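Long-range contact in CRISPR system Cmr subunit Cmr1-1 (Pyrococcus furiosus, PDB 4W8Z), which helps to cap the elongated type III-B Cmr ribonucleoprotein complex, an RNA-binding assembly of the CRISPR defence against mobile genetic elements: residues F12-T18 with G164-R170. Residues are numbered along the deposited sequence; the frame is centred on the assembly and turned at random.
Sequences FEIESIT and GSMKIVR
Residues 12-16, the end of strand 8-16, pair antiparallel with 166-170 of strand 166-172, an outermost strand within this chain of the four-stranded sheet (order 2-3-1-4) of the N-terminal RAMP domain. Backbone hydrogen bonds run both ways between Glu-15 and Lys-167, and Ile-17 N reaches Ser-165 O beyond them. The register slips at a classic beta bulge: the N-H of Glu-13 is donated to Arg-170 O (N to O 2.8 Å), yet Glu-13 O accepts from Val-169 N (3.0 Å), so Val-169 is the extra residue. Its helix-like backbone (phi/psi -87°/-42°) takes up that residue, and its CG2 meets Glu-13 CB at 3.7 Å.

On the face of Ile-14 and Ile-168, apolar groups suit a buried site under helix 136-152, where Ile-168 meets Val-150; Ile-14 touches Phe-127 of the adjacent strand. Ile-14 CD1 lies 3.9 Å from Met-166 SD; flexible methionine, bent about its CB-CG bond, also brings its CE methyl beside Ser-16. Phe-12 CD1 touches Ile-168 CD1 at 4.0 Å, its ring continuing onto Leu-146.

Charged chains occupy the other face. Glu-13 and Arg-170 run side by side into a salt bridge, OE2 to NH1 at 3.2 Å, with carboxylate and guanidinium planes nearly perpendicular (87°). Arg-128 takes Glu-13 OE1, while Glu-15 pairs with Arg-126, so acidic residues probably offset a cluster of arginines. The Ile-17 side chain lies across aliphatic Lys-167 at about a right angle, CD1 against Lys-167 CB; Lys-167 NZ continues to Glu-290.

Past the strands, Thr-18 closes the pairing with its side chain: OG1, also bonded to Gly-162 O, accepts Ser-165 N at 3.0 Å.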
ATOM      1  N   PHE A  12       6.148  -9.817  16.074  1.00 80.38           N
ATOM      2  CA  PHE A  12       6.859  -8.858  15.235  1.00 77.81           C
ATOM      3  C   PHE A  12       6.980  -7.486  15.884  1.00 81.08           C
ATOM      4  O   PHE A  12       6.077  -7.039  16.589  1.00 81.98           O
ATOM      5  CB  PHE A  12       6.152  -8.691  13.885  1.00 80.16           C
ATOM      6  CG  PHE A  12       6.068  -9.949  13.078  1.00 75.82           C
ATOM      7  CD1 PHE A  12       7.044 -10.256  12.148  1.00 68.23           C
ATOM      8  CD2 PHE A  12       5.003 -10.821  13.240  1.00 71.53           C
ATOM      9  CE1 PHE A  12       6.967 -11.411  11.401  1.00 67.55           C
ATOM     10  CE2 PHE A  12       4.921 -11.980  12.496  1.00 74.22           C
ATOM     11  CZ  PHE A  12       5.904 -12.275  11.576  1.00 75.58           C
ATOM     12  N   GLU A  13       8.101  -6.819  15.635  1.00 76.36           N
ATOM     13  CA  GLU A  13       8.198  -5.388  15.881  1.00 77.14           C
ATOM     14  C   GLU A  13       8.393  -4.679  14.551  1.00 76.59           C
ATOM     15  O   GLU A  13       9.382  -4.918  13.856  1.00 72.81           O
ATOM     16  CB  GLU A  13       9.348  -5.052  16.832  1.00 80.28           C
ATOM     17  CG  GLU A  13       8.932  -4.868  18.278  1.00 84.50           C
ATOM     18  CD  GLU A  13       9.943  -4.061  19.074  1.00 98.27           C
ATOM     19  OE1 GLU A  13      10.239  -4.441  20.231  1.00109.84           O
ATOM     20  OE2 GLU A  13      10.436  -3.041  18.542  1.00 91.74           O
ATOM     21  N   ILE A  14       7.444  -3.828  14.179  1.00 74.84           N
ATOM     22  CA  ILE A  14       7.596  -3.048  12.958  1.00 75.84           C
ATOM     23  C   ILE A  14       7.875  -1.590  13.298  1.00 77.36           C
ATOM     24  O   ILE A  14       7.516  -1.108  14.369  1.00 80.05           O
ATOM     25  CB  ILE A  14       6.358  -3.152  12.041  1.00 70.32           C
ATOM     26  CG1 ILE A  14       5.214  -2.279  12.560  1.00 81.70           C
ATOM     27  CG2 ILE A  14       5.926  -4.603  11.900  1.00 69.04           C
ATOM     28  CD1 ILE A  14       3.992  -2.272  11.658  1.00 74.70           C
ATOM     29  N   GLU A  15       8.551  -0.900  12.389  1.00 76.34           N
ATOM     30  CA  GLU A  15       8.933   0.484  12.604  1.00 77.76           C
ATOM     31  C   GLU A  15       8.529   1.329  11.400  1.00 85.93           C
ATOM     32  O   GLU A  15       8.620   0.877  10.255  1.00 83.99           O
ATOM     33  CB  GLU A  15      10.439   0.583  12.858  1.00 81.98           C
ATOM     34  CG  GLU A  15      10.970   1.999  12.983  1.00 88.59           C
ATOM     35  CD  GLU A  15      12.474   2.047  13.200  1.00 95.39           C
ATOM     36  OE1 GLU A  15      12.972   1.345  14.107  1.00 90.99           O
ATOM     37  OE2 GLU A  15      13.159   2.782  12.455  1.00 99.51           O
ATOM     38  N   SER A  16       8.071   2.549  11.661  1.00 76.22           N
ATOM     39  CA  SER A  16       7.713   3.474  10.594  1.00 68.52           C
ATOM     40  C   SER A  16       8.956   4.006   9.881  1.00 74.20           C
ATOM     41  O   SER A  16       9.890   4.500  10.514  1.00 75.13           O
ATOM     42  CB  SER A  16       6.887   4.638  11.144  1.00 68.90           C
ATOM     43  OG  SER A  16       5.685   4.174  11.732  1.00 72.02           O
ATOM     44  N   ILE A  17       8.963   3.893   8.558  1.00 63.85           N
ATOM     45  CA  ILE A  17      10.009   4.494   7.744  1.00 62.26           C
ATOM     46  C   ILE A  17       9.613   5.923   7.387  1.00 70.84           C
ATOM     47  O   ILE A  17      10.447   6.831   7.381  1.00 84.45           O
ATOM     48  CB  ILE A  17      10.262   3.682   6.468  1.00 62.43           C
ATOM     49  CG1 ILE A  17      10.933   2.353   6.817  1.00 60.46           C
ATOM     50  CG2 ILE A  17      11.105   4.470   5.482  1.00 66.77           C
ATOM     51  CD1 ILE A  17      10.927   1.355   5.682  1.00 66.85           C
ATOM     52  N   THR A  18       8.330   6.118   7.099  1.00 64.70           N
ATOM     53  CA  THR A  18       7.798   7.443   6.812  1.00 66.74           C
ATOM     54  C   THR A  18       6.774   7.847   7.866  1.00 69.86           C
ATOM     55  O   THR A  18       6.301   7.002   8.631  1.00 70.26           O
ATOM     56  CB  THR A  18       7.138   7.504   5.420  1.00 59.57           C
ATOM     57  OG1 THR A  18       6.180   6.443   5.293  1.00 71.46           O
ATOM     58  CG2 THR A  18       8.182   7.372   4.323  1.00 57.80           C
ATOM     59  N   GLY A 164       3.183   5.961   6.196  1.00 62.88           N
ATOM     60  CA  GLY A 164       2.936   4.688   6.839  1.00 64.99           C
ATOM     61  C   GLY A 164       3.667   3.510   6.225  1.00 75.57           C
ATOM     62  O   GLY A 164       3.246   2.363   6.381  1.00 66.58           O
ATOM     63  N   SER A 165       4.764   3.783   5.526  1.00 72.73           N
ATOM     64  CA  SER A 165       5.637   2.706   5.076  1.00 67.22           C
ATOM     65  C   SER A 165       6.348   2.096   6.277  1.00 73.41           C
ATOM     66  O   SER A 165       6.845   2.813   7.143  1.00 80.56           O
ATOM     67  CB  SER A 165       6.648   3.209   4.053  1.00 64.37           C
ATOM     68  OG  SER A 165       6.022   3.460   2.809  1.00 63.48           O
ATOM     69  N   MET A 166       6.390   0.769   6.325  1.00 76.84           N
ATOM     70  CA  MET A 166       6.900   0.056   7.486  1.00 65.42           C
ATOM     71  C   MET A 166       8.074  -0.857   7.157  1.00 70.84           C
ATOM     72  O   MET A 166       8.265  -1.259   6.009  1.00 77.11           O
ATOM     73  CB  MET A 166       5.776  -0.765   8.119  1.00 63.29           C
ATOM     74  CG  MET A 166       4.581   0.073   8.534  1.00 63.28           C
ATOM     75  SD  MET A 166       4.943   1.073   9.988  1.00113.39           S
ATOM     76  CE  MET A 166       3.684   2.335   9.846  1.00 99.76           C
ATOM     77  N   LYS A 167       8.858  -1.180   8.181  1.00 78.98           N
ATOM     78  CA  LYS A 167       9.871  -2.224   8.074  1.00 71.48           C
ATOM     79  C   LYS A 167       9.849  -3.068   9.341  1.00 74.40           C
ATOM     80  O   LYS A 167       9.385  -2.613  10.386  1.00 71.64           O
ATOM     81  CB  LYS A 167      11.261  -1.626   7.844  1.00 73.75           C
ATOM     82  CG  LYS A 167      11.939  -1.084   9.092  1.00 77.42           C
ATOM     83  CD  LYS A 167      13.176  -0.297   8.716  1.00 80.54           C
ATOM     84  CE  LYS A 167      14.268  -0.452   9.749  1.00 92.34           C
ATOM     85  NZ  LYS A 167      15.573   0.054   9.226  1.00107.02           N
ATOM     86  N   ILE A 168      10.331  -4.301   9.240  1.00 77.98           N
ATOM     87  CA  ILE A 168      10.434  -5.178  10.402  1.00 75.90           C
ATOM     88  C   ILE A 168      11.809  -5.036  11.038  1.00 76.03           C
ATOM     89  O   ILE A 168      12.818  -5.328  10.400  1.00 80.03           O
ATOM     90  CB  ILE A 168      10.193  -6.650  10.022  1.00 66.45           C
ATOM     91  CG1 ILE A 168       8.768  -6.836   9.496  1.00 65.72           C
ATOM     92  CG2 ILE A 168      10.447  -7.557  11.210  1.00 63.66           C
ATOM     93  CD1 ILE A 168       8.490  -8.226   8.972  1.00 59.22           C
ATOM     94  N   VAL A 169      11.860  -4.577  12.284  1.00 79.72           N
ATOM     95  CA  VAL A 169      13.145  -4.414  12.957  1.00 87.35           C
ATOM     96  C   VAL A 169      13.580  -5.705  13.646  1.00 86.02           C
ATOM     97  O   VAL A 169      14.749  -6.077  13.588  1.00 93.94           O
ATOM     98  CB  VAL A 169      13.121  -3.258  13.985  1.00 86.70           C
ATOM     99  CG1 VAL A 169      13.284  -1.924  13.280  1.00 89.59           C
ATOM    100  CG2 VAL A 169      11.845  -3.279  14.804  1.00 87.43           C
ATOM    101  N   ARG A 170      12.645  -6.392  14.292  1.00 85.48           N
ATOM    102  CA  ARG A 170      12.950  -7.699  14.859  1.00 83.17           C
ATOM    103  C   ARG A 170      11.693  -8.543  14.985  1.00 81.87           C
ATOM    104  O   ARG A 170      10.582  -8.016  15.093  1.00 86.63           O
ATOM    105  CB  ARG A 170      13.630  -7.567  16.219  1.00 87.60           C
ATOM    106  CG  ARG A 170      12.714  -7.129  17.345  1.00 95.61           C
ATOM    107  CD  ARG A 170      13.489  -7.027  18.647  1.00107.32           C
ATOM    108  NE  ARG A 170      14.594  -6.083  18.528  1.00101.96           N
ATOM    109  CZ  ARG A 170      14.492  -4.789  18.806  1.00104.49           C
ATOM    110  NH1 ARG A 170      13.338  -4.294  19.233  1.00105.47           N
ATOM    111  NH2 ARG A 170      15.543  -3.993  18.665  1.00104.83           N
TER